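Local coordinates for protein S-adenosyl-L-methionine methyl transferase (Ruegeria pomeroyi DSS-3, PDB 3IHT) that binds S-adenosylmethionine and probably transfers its methyl group to an acceptor substrate, at residues P131-H136 / D147-E152; E66-E71 / E84-L89; A35-L40 / G140-S145. One frame throughout, in Å; residues are numbered along the deposited sequence. Where two conformers were deposited one is given.

Interaction 1: residues P131-H136 / D147-E152. With NI (nickel (II) ion), chain D.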
loop_
_atom_site.group_PDB
_atom_site.type_symbol
_atom_site.label_atom_id
_atom_site.label_comp_id
_atom_site.label_asym_id
_atom_site.label_seq_id
_atom_site.Cartn_x
_atom_site.Cartn_y
_atom_site.Cartn_z
ATOM N N PRO A 131 -0.856 4.134 -26.870
ATOM C CA PRO A 131 -1.518 4.822 -27.993
ATOM C C PRO A 131 -3.026 4.968 -27.801
ATOM O O PRO A 131 -3.653 5.785 -28.498
ATOM C CB PRO A 131 -1.205 3.926 -29.207
ATOM C CG PRO A 131 -0.896 2.546 -28.582
ATOM C CD PRO A 131 -0.214 2.879 -27.292
ATOM N N LEU A 132 -3.614 4.225 -26.863
ATOM C CA LEU A 132 -5.028 4.399 -26.559
ATOM C C LEU A 132 -5.268 5.604 -25.653
ATOM O O LEU A 132 -6.332 6.205 -25.712
ATOM C CB LEU A 132 -5.637 3.149 -25.918
ATOM C CG LEU A 132 -5.559 1.841 -26.717
ATOM C CD1 LEU A 132 -6.273 0.698 -25.925
ATOM C CD2 LEU A 132 -6.126 2.001 -28.098
ATOM N N ILE A 133 -4.302 5.926 -24.810
ATOM C CA ILE A 133 -4.412 7.059 -23.909
ATOM C C ILE A 133 -4.052 8.398 -24.561
ATOM O O ILE A 133 -4.742 9.407 -24.318
ATOM C CB ILE A 133 -3.546 6.868 -22.673
ATOM C CG1 ILE A 133 -4.080 5.718 -21.824
ATOM C CG2 ILE A 133 -3.364 8.196 -21.875
ATOM C CD1 ILE A 133 -3.133 5.201 -20.714
ATOM N N GLU A 134 -2.993 8.402 -25.357
ATOM C CA GLU A 134 -2.419 9.642 -25.920
ATOM C C GLU A 134 -3.438 10.600 -26.578
ATOM O O GLU A 134 -3.412 11.801 -26.265
ATOM C CB GLU A 134 -1.253 9.340 -26.876
ATOM C CG GLU A 134 -0.522 10.565 -27.337
ATOM C CD GLU A 134 0.909 10.271 -27.818
ATOM O OE1 GLU A 134 1.287 9.074 -27.961
ATOM O OE2 GLU A 134 1.649 11.246 -28.054
ATOM N N PRO A 135 -4.368 10.093 -27.414
ATOM C CA PRO A 135 -5.315 10.999 -28.076
ATOM C C PRO A 135 -6.310 11.746 -27.161
ATOM O O PRO A 135 -6.992 12.665 -27.636
ATOM C CB PRO A 135 -6.101 10.087 -29.057
ATOM C CG PRO A 135 -5.328 8.810 -29.112
ATOM C CD PRO A 135 -4.566 8.686 -27.831
ATOM N N HIS A 136 -6.377 11.375 -25.882
ATOM C CA HIS A 136 -7.339 11.942 -24.958
ATOM C C HIS A 136 -6.936 13.288 -24.368
ATOM O O HIS A 136 -7.805 14.007 -23.864
ATOM C CB HIS A 136 -7.647 10.972 -23.839
ATOM C CG HIS A 136 -8.459 9.790 -24.278
ATOM N ND1 HIS A 136 -9.829 9.740 -24.160
ATOM C CD2 HIS A 136 -8.092 8.652 -24.911
ATOM C CE1 HIS A 136 -10.266 8.602 -24.662
ATOM N NE2 HIS A 136 -9.230 7.921 -25.124
ATOM N N ASP A 147 3.646 3.187 -14.398
ATOM C CA ASP A 147 4.436 2.414 -15.364
ATOM C C ASP A 147 5.063 3.368 -16.392
ATOM O O ASP A 147 4.392 4.280 -16.854
ATOM C CB ASP A 147 3.486 1.487 -16.162
ATOM C CG ASP A 147 2.756 0.425 -15.293
ATOM O OD1 ASP A 147 3.496 -0.429 -14.766
ATOM O OD2 ASP A 147 1.473 0.439 -15.195
ATOM N N ARG A 148 6.317 3.140 -16.764
ATOM C CA ARG A 148 6.913 3.818 -17.902
ATOM C C ARG A 148 6.074 3.633 -19.181
ATOM O O ARG A 148 5.654 2.523 -19.469
ATOM C CB ARG A 148 8.310 3.311 -18.169
ATOM C CG ARG A 148 8.999 4.120 -19.265
ATOM C CD ARG A 148 10.361 3.616 -19.580
ATOM N NE ARG A 148 11.220 3.683 -18.409
ATOM C CZ ARG A 148 11.974 4.725 -18.046
ATOM N NH1 ARG A 148 11.987 5.861 -18.737
ATOM N NH2 ARG A 148 12.715 4.617 -16.938
HETATM N N MSE A 149 5.823 4.722 -19.911
HETATM C CA MSE A 149 4.896 4.698 -21.022
HETATM C C MSE A 149 5.637 4.797 -22.353
HETATM O O MSE A 149 6.840 5.039 -22.387
HETATM C CB MSE A 149 3.875 5.821 -20.879
HETATM C CG MSE A 149 3.117 5.791 -19.589
HETATM SE SE MSE A 149 2.084 4.127 -19.258
HETATM C CE MSE A 149 0.534 4.577 -20.311
ATOM N N TYR A 150 4.913 4.561 -23.440
ATOM C CA TYR A 150 5.471 4.506 -24.763
ATOM C C TYR A 150 4.702 5.407 -25.714
ATOM O O TYR A 150 3.987 4.935 -26.601
ATOM C CB TYR A 150 5.394 3.054 -25.246
ATOM C CG TYR A 150 6.235 2.068 -24.438
ATOM C CD1 TYR A 150 5.769 1.520 -23.262
ATOM C CD2 TYR A 150 7.491 1.654 -24.903
ATOM C CE1 TYR A 150 6.522 0.615 -22.534
ATOM C CE2 TYR A 150 8.238 0.732 -24.192
ATOM C CZ TYR A 150 7.769 0.229 -23.020
ATOM O OH TYR A 150 8.518 -0.705 -22.330
ATOM N N PHE A 151 4.820 6.716 -25.510
ATOM C CA PHE A 151 4.060 7.705 -26.258
ATOM C C PHE A 151 4.803 8.195 -27.506
ATOM O O PHE A 151 6.015 8.065 -27.585
ATOM C CB PHE A 151 3.747 8.911 -25.369
ATOM C CG PHE A 151 2.818 8.604 -24.243
ATOM C CD1 PHE A 151 1.556 8.061 -24.505
ATOM C CD2 PHE A 151 3.176 8.848 -22.932
ATOM C CE1 PHE A 151 0.666 7.775 -23.457
ATOM C CE2 PHE A 151 2.274 8.587 -21.896
ATOM C CZ PHE A 151 1.029 8.030 -22.167
ATOM N N GLU A 152 4.052 8.718 -28.466
ATOM C CA GLU A 152 4.627 9.252 -29.719
ATOM C C GLU A 152 4.999 10.731 -29.612
ATOM O O GLU A 152 6.041 11.163 -30.118
ATOM C CB GLU A 152 3.600 9.096 -30.847
ATOM C CG GLU A 152 3.385 7.688 -31.316
ATOM C CD GLU A 152 4.555 7.166 -32.110
ATOM O OE1 GLU A 152 5.494 7.948 -32.434
ATOM O OE2 GLU A 152 4.534 5.967 -32.438
HETATM NI NI NI D . 5.897 5.078 -33.509
HETATM O O HOH W 1 8.343 5.273 -32.983
#
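The ring of Phe151 meets Glu134 at its edge: OE1 of Glu134 lies near the ring plane, 3.6 Å from Phe151 CD1. The carboxylate is turned 78° from the ring, and the two side chains run antiparallel alongside one another. Ile133 CG2 approaches the same ring obliquely, 4.3 Å from Phe151 CE1, while Tyr171 makes an edge-to-face contact with it. Deeper in, Ile133 CD1 touches the methyl CE of the selenomethionine Met149 at 3.7 Å, the two chains lying roughly perpendicular; the Met149 chain, bent at chi2 and chi3, presents CE to Ile133.

Glu134 carries the polar part. Its CG is anti to the backbone N (chi1 -173°) and the chain runs on extended, which brings the carboxylate across from the 3-10 turn after helix 119-133 to the loop between strands 141-145 and 155-157. There Glu152 N donates to the syn lone pair of Glu134 OE1 over 2.8 Å, almost straight at 171°. OE2 of Glu134 accepts from Gly153 N and, weakly, from Leu154 N, and the carboxylate therefore gathers two successive backbone N-H groups, with a third held weakly.

The side chain of Glu152 turns outward from this grip, its OE2 binding a nickel ion at 1.9 Å, with a water on the metal at 2.5 Å. The carboxylates of Glu134 and Glu152 keep their OE1 atoms 6.2 Å apart; backbone amides around one and a metal on the other would probably temper the repulsion of these like charges. The contact thus ties the loop to that turn through a carboxylate, probably charged, that accepts main-chain N-H groups beside an apolar patch of Ile133, Met149 and Phe151.

Interaction 2: residues E66-E71 / E84-L89. With SAM (S-adenosylmethionine), chain C.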
loop_
_atom_site.group_PDB
_atom_site.type_symbol
_atom_site.label_atom_id
_atom_site.label_comp_id
_atom_site.label_asym_id
_atom_site.label_seq_id
_atom_site.Cartn_x
_atom_site.Cartn_y
_atom_site.Cartn_z
ATOM N N GLU A 66 -14.303 17.682 -13.279
ATOM C CA GLU A 66 -14.934 16.384 -13.042
ATOM C C GLU A 66 -13.847 15.328 -13.005
ATOM O O GLU A 66 -12.793 15.510 -13.644
ATOM C CB GLU A 66 -15.937 16.037 -14.170
ATOM C CG GLU A 66 -16.988 17.102 -14.468
ATOM C CD GLU A 66 -18.202 16.578 -15.257
ATOM O OE1 GLU A 66 -18.048 16.180 -16.432
ATOM O OE2 GLU A 66 -19.327 16.606 -14.702
ATOM N N ILE A 67 -14.094 14.237 -12.289
ATOM C CA ILE A 67 -13.177 13.077 -12.305
ATOM C C ILE A 67 -13.987 11.876 -12.828
ATOM O O ILE A 67 -15.006 11.522 -12.230
ATOM C CB ILE A 67 -12.574 12.720 -10.947
ATOM C CG1 ILE A 67 -11.836 13.912 -10.306
ATOM C CG2 ILE A 67 -11.631 11.448 -11.100
ATOM C CD1 ILE A 67 -11.652 13.799 -8.762
ATOM N N TYR A 68 -13.585 11.298 -13.962
ATOM C CA TYR A 68 -14.161 10.046 -14.460
ATOM C C TYR A 68 -13.231 8.881 -14.132
ATOM O O TYR A 68 -11.983 8.975 -14.289
ATOM C CB TYR A 68 -14.411 10.086 -15.958
ATOM C CG TYR A 68 -15.507 10.999 -16.365
ATOM C CD1 TYR A 68 -15.263 12.356 -16.502
ATOM C CD2 TYR A 68 -16.813 10.534 -16.551
ATOM C CE1 TYR A 68 -16.288 13.225 -16.856
ATOM C CE2 TYR A 68 -17.844 11.409 -16.869
ATOM C CZ TYR A 68 -17.553 12.746 -17.025
ATOM O OH TYR A 68 -18.525 13.657 -17.361
ATOM N N VAL A 69 -13.841 7.790 -13.657
ATOM C CA VAL A 69 -13.143 6.601 -13.222
ATOM C C VAL A 69 -13.403 5.467 -14.190
ATOM O O VAL A 69 -14.551 5.154 -14.485
ATOM C CB VAL A 69 -13.586 6.202 -11.763
ATOM C CG1 VAL A 69 -12.952 4.897 -11.350
ATOM C CG2 VAL A 69 -13.227 7.274 -10.774
ATOM N N PHE A 70 -12.317 4.855 -14.686
ATOM C CA PHE A 70 -12.362 3.733 -15.632
ATOM C C PHE A 70 -12.016 2.471 -14.850
ATOM O O PHE A 70 -10.964 2.397 -14.201
ATOM C CB PHE A 70 -11.345 3.918 -16.756
ATOM C CG PHE A 70 -11.632 5.077 -17.678
ATOM C CD1 PHE A 70 -11.514 6.393 -17.235
ATOM C CD2 PHE A 70 -11.967 4.845 -18.996
ATOM C CE1 PHE A 70 -11.733 7.455 -18.082
ATOM C CE2 PHE A 70 -12.188 5.921 -19.862
ATOM C CZ PHE A 70 -12.067 7.203 -19.415
ATOM N N GLU A 71 -12.920 1.513 -14.817
ATOM C CA GLU A 71 -12.701 0.307 -14.015
ATOM C C GLU A 71 -13.540 -0.837 -14.597
ATOM O O GLU A 71 -14.637 -0.625 -15.124
ATOM C CB GLU A 71 -13.081 0.580 -12.530
ATOM C CG GLU A 71 -13.049 -0.583 -11.615
ATOM C CD GLU A 71 -11.678 -1.287 -11.589
ATOM O OE1 GLU A 71 -10.693 -0.666 -11.154
ATOM O OE2 GLU A 71 -11.599 -2.452 -11.997
ATOM N N GLU A 84 -22.177 6.758 -10.271
ATOM C CA GLU A 84 -22.431 6.055 -11.520
ATOM C C GLU A 84 -22.204 6.929 -12.769
ATOM O O GLU A 84 -21.626 6.429 -13.753
ATOM C CB GLU A 84 -23.852 5.442 -11.519
ATOM C CG GLU A 84 -24.112 4.480 -12.634
ATOM C CD GLU A 84 -23.357 3.155 -12.456
ATOM O OE1 GLU A 84 -23.033 2.794 -11.311
ATOM O OE2 GLU A 84 -23.052 2.490 -13.480
ATOM N N ALA A 85 -22.588 8.214 -12.705
ATOM C CA ALA A 85 -22.482 9.105 -13.876
ATOM C C ALA A 85 -21.022 9.339 -14.282
ATOM O O ALA A 85 -20.761 9.603 -15.440
ATOM C CB ALA A 85 -23.194 10.464 -13.627
ATOM N N GLN A 86 -20.112 9.180 -13.336
ATOM C CA GLN A 86 -18.679 9.378 -13.549
ATOM C C GLN A 86 -17.899 8.079 -13.617
ATOM O O GLN A 86 -16.670 8.097 -13.649
ATOM C CB GLN A 86 -18.104 10.316 -12.508
ATOM C CG GLN A 86 -18.292 11.812 -12.900
ATOM C CD GLN A 86 -19.670 12.247 -12.644
ATOM O OE1 GLN A 86 -20.164 12.086 -11.537
ATOM N NE2 GLN A 86 -20.335 12.775 -13.665
ATOM N N LEU A 87 -18.613 6.958 -13.669
ATOM C CA LEU A 87 -17.990 5.660 -13.847
ATOM C C LEU A 87 -18.091 5.247 -15.311
ATOM O O LEU A 87 -19.164 5.287 -15.894
ATOM C CB LEU A 87 -18.690 4.656 -12.960
ATOM C CG LEU A 87 -18.292 3.210 -13.100
ATOM C CD1 LEU A 87 -16.787 2.998 -12.726
ATOM C CD2 LEU A 87 -19.247 2.339 -12.240
ATOM N N ILE A 88 -16.956 4.860 -15.873
ATOM C CA ILE A 88 -16.863 4.302 -17.215
ATOM C C ILE A 88 -16.453 2.864 -17.039
ATOM O O ILE A 88 -15.259 2.524 -16.841
ATOM C CB ILE A 88 -15.884 5.125 -18.086
ATOM C CG1 ILE A 88 -16.441 6.538 -18.247
ATOM C CG2 ILE A 88 -15.718 4.447 -19.513
ATOM C CD1 ILE A 88 -15.499 7.584 -18.844
ATOM N N LEU A 89 -17.450 2.004 -17.073
ATOM C CA LEU A 89 -17.275 0.616 -16.692
ATOM C C LEU A 89 -16.908 -0.249 -17.893
ATOM O O LEU A 89 -17.544 -0.176 -18.953
ATOM C CB LEU A 89 -18.561 0.097 -16.029
ATOM C CG LEU A 89 -18.531 -1.333 -15.493
ATOM C CD1 LEU A 89 -17.774 -1.407 -14.205
ATOM C CD2 LEU A 89 -19.971 -1.862 -15.313
HETATM N N SAM C . -4.769 3.546 -7.744
HETATM C CA SAM C . -5.650 2.653 -6.919
HETATM C C SAM C . -5.667 3.093 -5.435
HETATM O O SAM C . -6.297 2.450 -4.560
HETATM O OXT SAM C . -4.945 4.055 -5.081
HETATM C CB SAM C . -5.288 1.162 -7.079
HETATM C CG SAM C . -5.618 0.554 -8.461
HETATM S SD SAM C . -5.282 -1.261 -8.571
HETATM C CE SAM C . -3.470 -1.201 -8.389
HETATM C "C5'" SAM C . -5.506 -1.491 -10.388
HETATM C "C4'" SAM C . -6.938 -1.391 -10.894
HETATM O "O4'" SAM C . -6.903 -1.316 -12.335
HETATM C "C3'" SAM C . -7.824 -2.589 -10.536
HETATM O "O3'" SAM C . -9.031 -2.190 -9.885
HETATM C "C2'" SAM C . -8.080 -3.294 -11.865
HETATM O "O2'" SAM C . -9.321 -4.010 -12.011
HETATM C "C1'" SAM C . -7.963 -2.130 -12.837
HETATM N N9 SAM C . -7.671 -2.576 -14.224
HETATM C C8 SAM C . -6.551 -3.265 -14.653
HETATM N N7 SAM C . -6.650 -3.469 -15.992
HETATM C C5 SAM C . -7.817 -2.933 -16.426
HETATM C C6 SAM C . -8.395 -2.856 -17.694
HETATM N N6 SAM C . -7.809 -3.418 -18.777
HETATM N N1 SAM C . -9.601 -2.187 -17.801
HETATM C C2 SAM C . -10.252 -1.629 -16.722
HETATM N N3 SAM C . -9.674 -1.724 -15.455
HETATM C C4 SAM C . -8.472 -2.354 -15.326
#
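CD1 of Ile88 sits over one face of the Phe70 ring, 3.9 Å from its centroid in a CH-pi contact, and also reaches Tyr68 CD2 at 4.0 Å. This is the apolar centre of a parallel strand pair, 67-71 with 87-89, at one edge of the Rossmann-like methyltransferase sheet. The axes of the two strand segments approach to 4.7 Å at an angle of 20°. Helix 92-103 packs on the face that carries Phe70 and Ile88; on the other, Val69 and Leu87 meet more loosely.

Between the strands, Val69 N donates to Gln86 O and Ile88 N to Val69 O, both nearly straight, whereas the bond from Glu71 N to Ile88 O is longer, 3.3 Å, with the donor tilted 29° from the carbonyl plane. Beside the first of them, Gln86 CG lies over the Tyr68 ring face, 4.2 Å from the centroid. Tyr68 OH donates to OE1 of the modelled Glu66 conformer from above the carboxylate plane. An alanine in place of Tyr68 would probably leave Gln86 CG without its aromatic platform and that carboxylate oxygen without its hydroxyl mate.

Toward the cofactor, the strand ends in Glu71, the acidic residue that class I methyltransferases often use to bind ribose. Leu49 N and Ala73 N also hold its carboxylate, whose OE1 accepts from O3' of S-adenosylmethionine at 2.6 Å and OE2 from O2' at 2.8 Å.

Interaction 3: residues A35-L40 / G140-S145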
loop_
_atom_site.group_PDB
_atom_site.type_symbol
_atom_site.label_atom_id
_atom_site.label_comp_id
_atom_site.label_asym_id
_atom_site.label_seq_id
_atom_site.Cartn_x
_atom_site.Cartn_y
_atom_site.Cartn_z
ATOM N N ALA A 35 -1.842 20.934 -9.955
ATOM C CA ALA A 35 -1.439 22.342 -9.961
ATOM C C ALA A 35 -1.045 22.832 -11.353
ATOM O O ALA A 35 -1.433 23.941 -11.790
ATOM C CB ALA A 35 -0.275 22.565 -8.968
ATOM N N GLN A 36 -0.276 22.002 -12.033
ATOM C CA GLN A 36 0.245 22.302 -13.365
ATOM C C GLN A 36 -0.838 22.319 -14.435
ATOM O O GLN A 36 -0.593 22.842 -15.526
ATOM C CB GLN A 36 1.287 21.268 -13.767
ATOM C CG GLN A 36 2.594 21.417 -13.026
ATOM C CD GLN A 36 3.380 22.601 -13.533
ATOM O OE1 GLN A 36 3.631 22.712 -14.745
ATOM N NE2 GLN A 36 3.754 23.506 -12.631
ATOM N N THR A 37 -2.009 21.773 -14.130
ATOM C CA THR A 37 -3.144 21.754 -15.066
ATOM C C THR A 37 -4.364 22.549 -14.595
ATOM O O THR A 37 -5.455 22.407 -15.163
ATOM C CB THR A 37 -3.568 20.302 -15.408
ATOM O OG1 THR A 37 -3.897 19.587 -14.220
ATOM C CG2 THR A 37 -2.414 19.571 -16.172
ATOM N N ALA A 38 -4.176 23.374 -13.567
ATOM C CA ALA A 38 -5.279 24.102 -12.937
ATOM C C ALA A 38 -5.914 25.139 -13.906
ATOM O O ALA A 38 -7.057 25.556 -13.715
ATOM C CB ALA A 38 -4.793 24.798 -11.656
ATOM N N GLY A 39 -5.197 25.558 -14.939
ATOM C CA GLY A 39 -5.803 26.445 -15.950
ATOM C C GLY A 39 -6.645 25.734 -17.023
ATOM O O GLY A 39 -7.178 26.386 -17.944
ATOM N N LEU A 40 -6.751 24.405 -16.934
ATOM C CA LEU A 40 -7.552 23.615 -17.880
ATOM C C LEU A 40 -8.861 23.202 -17.196
ATOM O O LEU A 40 -8.881 23.030 -15.978
ATOM C CB LEU A 40 -6.781 22.370 -18.327
ATOM C CG LEU A 40 -5.418 22.624 -18.984
ATOM C CD1 LEU A 40 -4.736 21.284 -19.359
ATOM C CD2 LEU A 40 -5.546 23.560 -20.222
ATOM N N GLY A 140 -1.590 21.018 -23.192
ATOM C CA GLY A 140 -1.213 21.302 -21.831
ATOM C C GLY A 140 -1.562 20.217 -20.813
ATOM O O GLY A 140 -1.169 20.300 -19.656
ATOM N N GLY A 141 -2.306 19.212 -21.244
ATOM C CA GLY A 141 -2.686 18.102 -20.381
ATOM C C GLY A 141 -1.512 17.259 -19.949
ATOM O O GLY A 141 -0.519 17.138 -20.675
ATOM N N LEU A 142 -1.635 16.656 -18.773
ATOM C CA LEU A 142 -0.583 15.805 -18.235
ATOM C C LEU A 142 -1.075 14.362 -18.078
ATOM O O LEU A 142 -2.310 14.114 -17.921
ATOM C CB LEU A 142 -0.099 16.350 -16.896
ATOM C CG LEU A 142 0.533 17.745 -16.903
ATOM C CD1 LEU A 142 0.940 18.136 -15.482
ATOM C CD2 LEU A 142 1.744 17.804 -17.826
HETATM N N MSE A 143 -0.122 13.429 -18.155
HETATM C CA MSE A 143 -0.359 11.999 -17.978
HETATM C C MSE A 143 0.591 11.525 -16.893
HETATM O O MSE A 143 1.804 11.732 -16.984
HETATM C CB MSE A 143 -0.194 11.248 -19.325
HETATM C CG MSE A 143 -0.856 9.891 -19.365
HETATM SE SE MSE A 143 0.221 8.560 -18.476
HETATM C CE MSE A 143 -1.262 7.439 -17.972
ATOM N N VAL A 144 0.053 10.962 -15.813
ATOM C CA VAL A 144 0.863 10.434 -14.702
ATOM C C VAL A 144 0.603 8.930 -14.605
ATOM O O VAL A 144 -0.556 8.491 -14.573
ATOM C CB VAL A 144 0.508 11.096 -13.369
ATOM C CG1 VAL A 144 1.268 10.471 -12.183
ATOM C CG2 VAL A 144 0.723 12.614 -13.452
ATOM N N SER A 145 1.681 8.156 -14.584
ATOM C CA SER A 145 1.561 6.705 -14.558
ATOM C C SER A 145 2.549 6.074 -13.590
ATOM O O SER A 145 3.610 6.581 -13.380
ATOM C CB SER A 145 1.858 6.126 -15.949
ATOM O OG SER A 145 1.534 4.713 -15.996
HETATM O O HOH W 2 0.439 22.034 -18.259
#
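Leu142 meets Thr37 first through CB, which lies 4.0 Å from Thr37 CG2. This joins strand 141-145, an inner strand of the Rossmann-like methyltransferase sheet, parallel to 107-112 and antiparallel to 169-172, to the turn that follows helix 15-36. One step out, CG of Leu142 comes closer to the same methyl, at 3.5 Å. CG is anti to the carbonyl carbon of its own residue (chi1 -62°), and from there CD1 lies between Gln36 CB, 3.6 Å away, and Thr37 CG2 at 3.7 Å, where the helix gives way to the turn. Leu142 was modelled in two conformers, and the distances apply to one of them. Its side chain also touches Ala33 of helix 15-36.

Thr37 divides its branches between two tasks. Its OG1 stands between the backbone N and the carbonyl carbon (chi1 57°); this torsion turns OG1 back to the helix, where it is hydrogen-bonded to Ala33 O, and also to Arg65 NH1. CG2 is the branch given to Leu142, and the two side chains cross obliquely.

Thr37 also opens a type I beta turn closed by the bond from Leu40 N to Thr37 O, 3.0 Å. The turn brings Leu40 back to Gly140 and Gly141, where its CD1 lies against the peptide joining them, 3.7 Å from Gly140 C. Gly140 has a positive phi of 85°, and a beta-carbon there would press on the preceding carbonyl oxygen.

The direct contacts across the pair are van der Waals in kind; the polar link is made by a water, which donates to Gln36 O at 3.0 Å and to Gly140 O at 2.7 Å.

Overall arrangement
Interactions 1 and 3 are physically joined through the selenomethionine Met143 of strand 141-145: its SE lies 3.8 Å from Phe151 CZ and its CG 3.9 Å from Ile133 CG2, although the two centres are 15 Å apart. Interaction 2 touches neither, its nearest atoms standing about 6 Å from interaction 1 and about 8 Å from interaction 3, yet it shares the central sheet with interaction 3. Of the three, interaction 2 supplies the direct hold on S-adenosylmethionine. Interaction 1 is more remote, the side chain of Ile133 being about 10 Å from the cofactor and about 6 Å from that of Ile92, a cofactor-binding residue; interaction 3 lies away from the binding site.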